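Side-chain contacts in phytase (Citrobacter braakii, PDB 3ZHC), which belongs to branch 2 of the histidine phosphatase superfamily and joins an alpha/beta domain built on a mixed sheet to a largely helical region: residues P49-V54 with W232-T237; G81-L86 with S372-T377; T298-N303 with K415-L420. The protein carries 2 engineered substitutions. All coordinates share one frame; numbering follows the deposited sequence.

Contact 1: P49-V54 with W232-T237; sequences PIMKNV and WSLSST. Unlike the reference sequence in segment 49-54: Asn53 (reference Asp).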
loop_
_atom_site.group_PDB
_atom_site.type_symbol
_atom_site.label_atom_id
_atom_site.label_comp_id
_atom_site.label_asym_id
_atom_site.label_seq_id
_atom_site.Cartn_x
_atom_site.Cartn_y
_atom_site.Cartn_z
ATOM N N PRO B 49 -30.413 12.028 -5.623
ATOM C CA PRO B 49 -31.187 11.671 -4.432
ATOM C C PRO B 49 -30.485 10.714 -3.483
ATOM O O PRO B 49 -30.561 10.899 -2.277
ATOM C CB PRO B 49 -32.421 10.979 -5.032
ATOM C CG PRO B 49 -32.580 11.576 -6.307
ATOM C CD PRO B 49 -31.225 11.786 -6.835
ATOM N N ILE B 50 -29.813 9.696 -4.040
ATOM C CA ILE B 50 -29.054 8.723 -3.252
ATOM C C ILE B 50 -27.970 9.415 -2.445
ATOM O O ILE B 50 -27.826 9.129 -1.247
ATOM C CB ILE B 50 -28.445 7.598 -4.145
ATOM C CG1 ILE B 50 -29.561 6.667 -4.627
ATOM C CG2 ILE B 50 -27.389 6.793 -3.380
ATOM C CD1 ILE B 50 -29.088 5.579 -5.571
ATOM N N MET B 51 -27.220 10.324 -3.092
ATOM C CA MET B 51 -26.144 11.104 -2.399
ATOM C C MET B 51 -26.717 11.873 -1.217
ATOM O O MET B 51 -26.111 11.910 -0.132
ATOM C CB MET B 51 -25.433 12.063 -3.363
ATOM C CG MET B 51 -24.616 11.381 -4.418
ATOM S SD MET B 51 -24.050 12.480 -5.729
ATOM C CE MET B 51 -23.129 13.696 -4.771
ATOM N N LYS B 52 -27.890 12.471 -1.424
ATOM C CA LYS B 52 -28.572 13.211 -0.370
ATOM C C LYS B 52 -29.077 12.298 0.754
ATOM O O LYS B 52 -29.001 12.668 1.896
ATOM C CB LYS B 52 -29.736 14.015 -0.939
ATOM C CG LYS B 52 -29.326 15.122 -1.866
ATOM C CD LYS B 52 -30.545 15.784 -2.443
ATOM C CE LYS B 52 -30.204 16.768 -3.505
ATOM N NZ LYS B 52 -31.468 17.275 -4.115
ATOM N N ASN B 53 -29.577 11.105 0.404
ATOM C CA ASN B 53 -30.185 10.175 1.383
ATOM C C ASN B 53 -29.227 9.193 2.107
ATOM O O ASN B 53 -29.686 8.423 2.973
ATOM C CB ASN B 53 -31.347 9.415 0.714
ATOM C CG ASN B 53 -32.495 10.367 0.258
ATOM O OD1 ASN B 53 -32.887 11.296 0.980
ATOM N ND2 ASN B 53 -33.015 10.129 -0.925
ATOM N N VAL B 54 -27.932 9.219 1.770
ATOM C CA VAL B 54 -26.898 8.387 2.493
ATOM C C VAL B 54 -26.189 9.185 3.601
ATOM O O VAL B 54 -25.246 8.700 4.211
ATOM C CB VAL B 54 -25.861 7.715 1.533
ATOM C CG1 VAL B 54 -26.571 6.731 0.627
ATOM C CG2 VAL B 54 -25.088 8.753 0.740
ATOM N N TRP B 232 -20.239 0.314 -4.278
ATOM C CA TRP B 232 -18.925 0.532 -4.946
ATOM C C TRP B 232 -18.856 1.820 -5.818
ATOM O O TRP B 232 -17.983 2.665 -5.584
ATOM C CB TRP B 232 -18.481 -0.730 -5.734
ATOM C CG TRP B 232 -17.773 -1.662 -4.853
ATOM C CD1 TRP B 232 -18.246 -2.811 -4.315
ATOM C CD2 TRP B 232 -16.447 -1.506 -4.375
ATOM N NE1 TRP B 232 -17.280 -3.397 -3.526
ATOM C CE2 TRP B 232 -16.164 -2.610 -3.548
ATOM C CE3 TRP B 232 -15.461 -0.535 -4.566
ATOM C CZ2 TRP B 232 -14.923 -2.775 -2.911
ATOM C CZ3 TRP B 232 -14.224 -0.702 -3.930
ATOM C CH2 TRP B 232 -13.974 -1.810 -3.116
ATOM N N SER B 233 -19.750 1.968 -6.793
ATOM C CA SER B 233 -19.777 3.208 -7.633
ATOM C C SER B 233 -20.039 4.464 -6.797
ATOM O O SER B 233 -19.354 5.472 -6.971
ATOM C CB SER B 233 -20.814 3.107 -8.755
ATOM O OG SER B 233 -20.984 4.363 -9.419
ATOM N N LEU B 234 -21.024 4.394 -5.898
ATOM C CA LEU B 234 -21.364 5.525 -5.025
ATOM C C LEU B 234 -20.143 5.970 -4.214
ATOM O O LEU B 234 -19.775 7.143 -4.234
ATOM C CB LEU B 234 -22.538 5.173 -4.079
ATOM C CG LEU B 234 -23.039 6.274 -3.100
ATOM C CD1 LEU B 234 -23.497 7.498 -3.860
ATOM C CD2 LEU B 234 -24.159 5.742 -2.154
ATOM N N SER B 235 -19.524 5.017 -3.513
ATOM C CA SER B 235 -18.328 5.290 -2.677
ATOM C C SER B 235 -17.177 5.902 -3.463
ATOM O O SER B 235 -16.488 6.772 -2.953
ATOM C CB SER B 235 -17.875 4.024 -2.004
ATOM O OG SER B 235 -18.903 3.569 -1.121
ATOM N N SER B 236 -16.986 5.431 -4.710
ATOM C CA SER B 236 -15.980 5.976 -5.614
ATOM C C SER B 236 -16.264 7.448 -5.885
ATOM O O SER B 236 -15.344 8.286 -5.870
ATOM C CB SER B 236 -15.948 5.185 -6.929
ATOM O OG SER B 236 -14.889 5.605 -7.773
ATOM N N THR B 237 -17.537 7.764 -6.127
ATOM C CA THR B 237 -17.962 9.142 -6.364
ATOM C C THR B 237 -17.788 10.006 -5.097
ATOM O O THR B 237 -17.175 11.067 -5.153
ATOM C CB THR B 237 -19.441 9.194 -6.868
ATOM O OG1 THR B 237 -19.535 8.510 -8.137
ATOM C CG2 THR B 237 -19.939 10.625 -7.005
#
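Leu234 projects from helix 231-247 into a group of three apolar side chains, Ile50, Met51 and Val54, contributed by segment 49-54. The contact illustrates how a single branched side chain can join two helices. Its backbones stay well separated, 7.8 Å between Met51 CA and Leu234 CA, and the two methyl groups of the leucine do the touching.

All contacts across the segments are dispersive. The CG2 branch of Ile50 lies against both methyls of the leucine and is nearer to one, with Ile50 CG2 at 3.6 Å from Leu234 CD2. Val54 meets that same methyl tip to tip, its CG1 being 3.8 Å from Leu234 CD2. The other methyl turns to the methionine chain, where Met51 CG stands 4.1 Å from Leu234 CD1. With CG anti to the backbone N (chi1 -179°), Leu234 is extended away from its own helix, which places the fork between its neighbours.

Polar bonds are found around this patch. Met51 O accepts a hydrogen bond from Trp59 NE1, and the carbonyl of Asn53, a residue that differs from the reference sequence, accepts one from Thr199 OG1. Met51 and Val54 also reach Leu238, one turn further along helix 231-247, while Leu234 touches Leu215 in a loop.

No hydrogen bond or salt bridge crosses between the segments, so the pairing probably rests on shape and on water excluded beside the buried Met51 and Val54, while Ile50 lies at the exposed edge. Besides its own backbone bonds, the short helix is tied through Met51 O and Asn53 O to other parts of the chain.

Contact 2: G81-L86 with S372-T377; sequences GQYQRL and SFVYQT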
loop_
_atom_site.group_PDB
_atom_site.type_symbol
_atom_site.label_atom_id
_atom_site.label_comp_id
_atom_site.label_asym_id
_atom_site.label_seq_id
_atom_site.Cartn_x
_atom_site.Cartn_y
_atom_site.Cartn_z
ATOM N N GLY B 81 2.302 23.868 -14.788
ATOM C CA GLY B 81 2.822 24.469 -16.042
ATOM C C GLY B 81 4.080 25.286 -15.791
ATOM O O GLY B 81 5.049 25.196 -16.546
ATOM N N GLN B 82 4.042 26.070 -14.711
ATOM C CA GLN B 82 5.158 26.907 -14.252
ATOM C C GLN B 82 6.344 26.042 -13.848
ATOM O O GLN B 82 7.464 26.292 -14.295
ATOM C CB GLN B 82 4.673 27.828 -13.095
ATOM C CG GLN B 82 5.734 28.535 -12.258
ATOM C CD GLN B 82 5.088 29.493 -11.244
ATOM O OE1 GLN B 82 4.513 30.529 -11.636
ATOM N NE2 GLN B 82 5.178 29.150 -9.924
ATOM N N TYR B 83 6.097 25.024 -13.008
ATOM C CA TYR B 83 7.164 24.065 -12.601
ATOM C C TYR B 83 7.769 23.372 -13.825
ATOM O O TYR B 83 8.995 23.273 -13.932
ATOM C CB TYR B 83 6.646 23.022 -11.593
ATOM C CG TYR B 83 7.560 21.811 -11.397
ATOM C CD1 TYR B 83 8.676 21.876 -10.558
ATOM C CD2 TYR B 83 7.300 20.589 -12.057
ATOM C CE1 TYR B 83 9.528 20.754 -10.374
ATOM C CE2 TYR B 83 8.146 19.468 -11.878
ATOM C CZ TYR B 83 9.259 19.570 -11.032
ATOM O OH TYR B 83 10.087 18.484 -10.849
ATOM N N GLN B 84 6.905 22.902 -14.734
ATOM C CA GLN B 84 7.369 22.207 -15.947
ATOM C C GLN B 84 8.168 23.132 -16.889
ATOM O O GLN B 84 9.131 22.673 -17.510
ATOM C CB GLN B 84 6.202 21.516 -16.697
ATOM C CG GLN B 84 5.513 20.310 -15.937
ATOM C CD GLN B 84 6.386 19.050 -15.796
ATOM O OE1 GLN B 84 7.590 19.122 -15.583
ATOM N NE2 GLN B 84 5.758 17.897 -15.898
ATOM N N ARG B 85 7.772 24.415 -16.986
ATOM C CA ARG B 85 8.548 25.426 -17.750
ATOM C C ARG B 85 9.989 25.499 -17.223
ATOM O O ARG B 85 10.931 25.397 -17.990
ATOM C CB ARG B 85 7.898 26.814 -17.660
ATOM C CG ARG B 85 8.643 27.963 -18.419
ATOM C CD ARG B 85 8.219 29.356 -17.895
ATOM N NE ARG B 85 9.045 30.425 -18.477
ATOM C CZ ARG B 85 8.877 30.973 -19.702
ATOM N NH1 ARG B 85 7.890 30.566 -20.539
ATOM N NH2 ARG B 85 9.712 31.948 -20.109
ATOM N N LEU B 86 10.121 25.675 -15.902
ATOM C CA LEU B 86 11.437 25.766 -15.226
ATOM C C LEU B 86 12.246 24.484 -15.370
ATOM O O LEU B 86 13.450 24.534 -15.636
ATOM C CB LEU B 86 11.265 26.109 -13.735
ATOM C CG LEU B 86 10.657 27.493 -13.423
ATOM C CD1 LEU B 86 10.131 27.568 -12.009
ATOM C CD2 LEU B 86 11.689 28.629 -13.706
ATOM N N SER B 372 7.337 8.988 -15.785
ATOM C CA SER B 372 7.146 9.558 -14.453
ATOM C C SER B 372 5.708 9.946 -14.216
ATOM O O SER B 372 4.932 10.085 -15.161
ATOM C CB SER B 372 8.012 10.810 -14.295
ATOM O OG SER B 372 9.372 10.499 -14.440
ATOM N N PHE B 373 5.353 10.113 -12.942
ATOM C CA PHE B 373 4.057 10.687 -12.585
ATOM C C PHE B 373 4.310 11.969 -11.800
ATOM O O PHE B 373 4.837 11.914 -10.705
ATOM C CB PHE B 373 3.138 9.731 -11.808
ATOM C CG PHE B 373 1.682 10.146 -11.884
ATOM C CD1 PHE B 373 1.165 11.087 -11.015
ATOM C CD2 PHE B 373 0.835 9.604 -12.870
ATOM C CE1 PHE B 373 -0.188 11.480 -11.109
ATOM C CE2 PHE B 373 -0.506 9.995 -12.965
ATOM C CZ PHE B 373 -1.014 10.926 -12.089
ATOM N N VAL B 374 3.933 13.116 -12.392
ATOM C CA VAL B 374 4.089 14.449 -11.765
ATOM C C VAL B 374 2.716 14.919 -11.250
ATOM O O VAL B 374 1.722 14.888 -11.988
ATOM C CB VAL B 374 4.704 15.465 -12.743
ATOM C CG1 VAL B 374 4.785 16.841 -12.122
ATOM C CG2 VAL B 374 6.083 14.996 -13.170
ATOM N N TYR B 375 2.683 15.352 -9.987
ATOM C CA TYR B 375 1.448 15.695 -9.291
ATOM C C TYR B 375 1.705 16.670 -8.141
ATOM O O TYR B 375 2.852 16.952 -7.809
ATOM C CB TYR B 375 0.851 14.421 -8.707
ATOM C CG TYR B 375 1.669 13.878 -7.530
ATOM C CD1 TYR B 375 2.913 13.220 -7.736
ATOM C CD2 TYR B 375 1.216 14.038 -6.211
ATOM C CE1 TYR B 375 3.668 12.731 -6.635
ATOM C CE2 TYR B 375 1.961 13.555 -5.110
ATOM C CZ TYR B 375 3.175 12.908 -5.324
ATOM O OH TYR B 375 3.872 12.453 -4.261
ATOM N N GLN B 376 0.618 17.164 -7.546
ATOM C CA GLN B 376 0.666 17.987 -6.339
ATOM C C GLN B 376 0.095 17.203 -5.212
ATOM O O GLN B 376 -0.937 16.517 -5.388
ATOM C CB GLN B 376 -0.159 19.249 -6.512
ATOM C CG GLN B 376 0.483 20.277 -7.459
ATOM C CD GLN B 376 -0.527 21.014 -8.291
ATOM O OE1 GLN B 376 -1.362 20.399 -8.922
ATOM N NE2 GLN B 376 -0.444 22.344 -8.312
ATOM N N THR B 377 0.732 17.281 -4.036
ATOM C CA THR B 377 0.177 16.668 -2.832
ATOM C C THR B 377 -1.138 17.377 -2.495
ATOM O O THR B 377 -1.374 18.514 -2.944
ATOM C CB THR B 377 1.139 16.731 -1.620
ATOM O OG1 THR B 377 1.476 18.086 -1.328
ATOM C CG2 THR B 377 2.422 15.947 -1.899
#
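Val374 and Gln84 approach each other from opposite directions, the valine projecting from strand 366-375 and the glutamine amide reaching in from helix 71-90. The amide nitrogen rests over the branched end of the valine almost symmetrically: Gln84 NE2 lies 4.0 Å from Val374 CG2 and equally far from Val374 CG1. The glutamine reaches this place by a bend in its chain, with a second torsion of -69° that carries the amide round towards the sheet.

The methyls offer the amide nitrogen no acceptor; Gln84 NE2 instead donates to Glu353 OE1. Glu353 belongs to the adjacent antiparallel strand 353-361 and is hydrogen-bonded through its backbone to Val374, so the residue that holds the amide is also the strand partner of the residue on which the amide rests.

Tyr83 brings its ring in beside the amide. Its approach to the valine is oblique and looser, with Tyr83 CE2 4.3 Å from Val374 CG1, and the same side chain touches Pro392. Both methyls of Val374 are thus engaged by the helix, one by ring and amide together, the other by the amide. Val355 of strand 353-361 and Lys395 of strand 394-398 also touch the valine.

Just beyond the strand, Gln376 NE2 donates to Leu76 O, a second tie to helix 71-90, and Thr377 serves as N-cap of helix 378-382 by accepting from Asp380 N. Together these features describe a helix laid against a face of the central mixed sheet, the layered alpha/beta arrangement characteristic of the histidine phosphatase fold.

Contact 3: T298-N303 with K415-L420; sequences TALLTN and KSFSRL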
loop_
_atom_site.group_PDB
_atom_site.type_symbol
_atom_site.label_atom_id
_atom_site.label_comp_id
_atom_site.label_asym_id
_atom_site.label_seq_id
_atom_site.Cartn_x
_atom_site.Cartn_y
_atom_site.Cartn_z
ATOM N N THR B 298 3.792 7.630 -31.760
ATOM C CA THR B 298 4.051 8.504 -32.917
ATOM C C THR B 298 4.853 9.761 -32.524
ATOM O O THR B 298 5.839 10.103 -33.183
ATOM C CB THR B 298 2.740 8.969 -33.597
ATOM O OG1 THR B 298 1.988 7.831 -34.039
ATOM C CG2 THR B 298 3.032 9.881 -34.790
ATOM N N ALA B 299 4.420 10.425 -31.447
ATOM C CA ALA B 299 5.058 11.673 -30.984
ATOM C C ALA B 299 6.515 11.483 -30.549
ATOM O O ALA B 299 7.332 12.366 -30.751
ATOM C CB ALA B 299 4.240 12.311 -29.855
ATOM N N LEU B 300 6.817 10.330 -29.955
ATOM C CA LEU B 300 8.186 9.984 -29.529
ATOM C C LEU B 300 9.073 9.431 -30.671
ATOM O O LEU B 300 10.287 9.627 -30.643
ATOM C CB LEU B 300 8.150 9.000 -28.339
ATOM C CG LEU B 300 8.173 9.591 -26.912
ATOM C CD1 LEU B 300 7.472 10.932 -26.788
ATOM C CD2 LEU B 300 7.610 8.579 -25.897
ATOM N N LEU B 301 8.461 8.768 -31.668
ATOM C CA LEU B 301 9.215 8.103 -32.773
ATOM C C LEU B 301 9.494 8.900 -34.049
ATOM O O LEU B 301 10.618 8.845 -34.558
ATOM C CB LEU B 301 8.492 6.810 -33.215
ATOM C CG LEU B 301 8.529 5.617 -32.297
ATOM C CD1 LEU B 301 7.779 4.485 -32.970
ATOM C CD2 LEU B 301 9.954 5.212 -31.987
ATOM N N THR B 302 8.496 9.617 -34.573
ATOM C CA THR B 302 8.652 10.213 -35.924
ATOM C C THR B 302 9.618 11.391 -36.003
ATOM O O THR B 302 9.826 12.116 -35.025
ATOM C CB THR B 302 7.308 10.638 -36.552
ATOM O OG1 THR B 302 6.698 11.671 -35.770
ATOM C CG2 THR B 302 6.373 9.418 -36.669
ATOM N N ASN B 303 10.202 11.541 -37.203
ATOM C CA ASN B 303 11.089 12.643 -37.555
ATOM C C ASN B 303 10.375 13.641 -38.505
ATOM O O ASN B 303 11.029 14.463 -39.152
ATOM C CB ASN B 303 12.396 12.087 -38.172
ATOM C CG ASN B 303 13.268 11.307 -37.139
ATOM O OD1 ASN B 303 13.720 10.182 -37.408
ATOM N ND2 ASN B 303 13.496 11.912 -35.960
ATOM N N LYS B 415 13.006 1.628 -29.060
ATOM C CA LYS B 415 12.357 0.521 -29.796
ATOM C C LYS B 415 11.653 -0.463 -28.841
ATOM O O LYS B 415 10.616 -0.993 -29.174
ATOM C CB LYS B 415 13.355 -0.204 -30.721
ATOM C CG LYS B 415 13.840 0.671 -31.895
ATOM C CD LYS B 415 14.582 -0.143 -32.974
ATOM C CE LYS B 415 15.817 -0.838 -32.412
ATOM N NZ LYS B 415 16.535 -1.644 -33.448
ATOM N N SER B 416 12.244 -0.690 -27.649
ATOM C CA SER B 416 11.614 -1.547 -26.607
ATOM C C SER B 416 10.308 -0.922 -26.113
ATOM O O SER B 416 9.329 -1.630 -25.875
ATOM C CB SER B 416 12.538 -1.789 -25.395
ATOM O OG SER B 416 13.524 -2.747 -25.667
ATOM N N PHE B 417 10.314 0.413 -25.950
ATOM C CA PHE B 417 9.115 1.153 -25.561
ATOM C C PHE B 417 8.046 1.017 -26.642
ATOM O O PHE B 417 6.906 0.656 -26.341
ATOM C CB PHE B 417 9.426 2.647 -25.294
ATOM C CG PHE B 417 8.210 3.461 -24.932
ATOM C CD1 PHE B 417 7.641 3.353 -23.656
ATOM C CD2 PHE B 417 7.624 4.330 -25.861
ATOM C CE1 PHE B 417 6.495 4.104 -23.302
ATOM C CE2 PHE B 417 6.481 5.086 -25.519
ATOM C CZ PHE B 417 5.918 4.968 -24.231
ATOM N N SER B 418 8.429 1.299 -27.891
ATOM C CA SER B 418 7.507 1.208 -29.037
ATOM C C SER B 418 6.955 -0.214 -29.240
ATOM O O SER B 418 5.782 -0.381 -29.523
ATOM C CB SER B 418 8.191 1.687 -30.317
ATOM O OG SER B 418 7.268 1.780 -31.376
ATOM N N ARG B 419 7.813 -1.225 -29.088
ATOM C CA ARG B 419 7.394 -2.636 -29.259
ATOM C C ARG B 419 6.439 -3.119 -28.152
ATOM O O ARG B 419 5.593 -3.963 -28.403
ATOM C CB ARG B 419 8.623 -3.574 -29.426
ATOM C CG ARG B 419 9.192 -3.528 -30.883
ATOM C CD ARG B 419 10.464 -4.420 -31.113
ATOM N NE ARG B 419 10.381 -5.723 -30.410
ATOM C CZ ARG B 419 10.986 -6.034 -29.240
ATOM N NH1 ARG B 419 11.771 -5.152 -28.575
ATOM N NH2 ARG B 419 10.810 -7.258 -28.727
ATOM N N LEU B 420 6.587 -2.573 -26.945
ATOM C CA LEU B 420 5.646 -2.848 -25.838
ATOM C C LEU B 420 4.263 -2.290 -26.165
ATOM O O LEU B 420 3.251 -2.917 -25.849
ATOM C CB LEU B 420 6.164 -2.248 -24.542
ATOM C CG LEU B 420 5.423 -2.530 -23.247
ATOM C CD1 LEU B 420 5.273 -4.028 -22.987
ATOM C CD2 LEU B 420 6.175 -1.870 -22.122
#
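Leu301 and Ser418 have the nearest CA atoms of the two segments, 8.0 Å apart, where the last turn of helix 282-301 faces helix 414-424. Two side-chain pairs bridge the interval, and they differ in character.

In the first, Leu300 crosses the Phe417 side chain at about a right angle and sets one methyl obliquely against the ring, Leu300 CD2 being 3.7 Å from Phe417 CE2. The first leucine torsion (chi1 -92°) departs from the usual staggered values, which may reflect strain or an imperfectly defined side chain. Phe417 also touches Leu400, and Leu300 touches Val34.

The second pair brings a methyl close to a hydroxyl. Leu301 CD1 lies 3.2 Å from Ser418 OG, a tight approach of carbon to oxygen. A chi1 of -172° turns the Ser418 hydroxyl off its helix and across the gap, and it is hydrogen-bonded to Asp297 OD1 and to Lys422 NZ. The hydroxyl therefore links both helices, since Asp297 lies one turn before Leu301.

The helix ends immediately afterwards. Thr302 N and Thr302 OG1 grip Thr298 O from opposite faces of its plane; the hydroxyl bond, 3.1 Å from Thr302 OG1 to Thr298 O, comes in from above that plane.

Strand 28-38 lies beside this helix end: Val34 packs on Ala299 and Leu300, while Arg32 donates to Ala299 O and Thr302 O. Lys358 of strand 353-361 donates to Leu300 O. The last turn of helix 282-301 thus lies between strand 28-38 of the central sheet and helix 414-424.

Overall arrangement
The three contacts show packing at separate points of one fold. Contact 1 lies apart from the others, its centre about 32 Å from that of contact 2 and about 42 Å from that of contact 3, on the opposite side of the chain's centre from both. Contacts 2 and 3 are nearer neighbours, with centres about 24 Å apart and nearest atoms about 9 Å apart, and both relate to the mixed sheet, through strands 366-375 and 28-38 respectively. Along the chain, contacts 1 and 2 interleave, as do 2 and 3, whereas contact 1 closes before 3 opens. A formic acid molecule, probably from the crystallisation liquor, lies about 4 Å from the Ile50 side chain in contact 1.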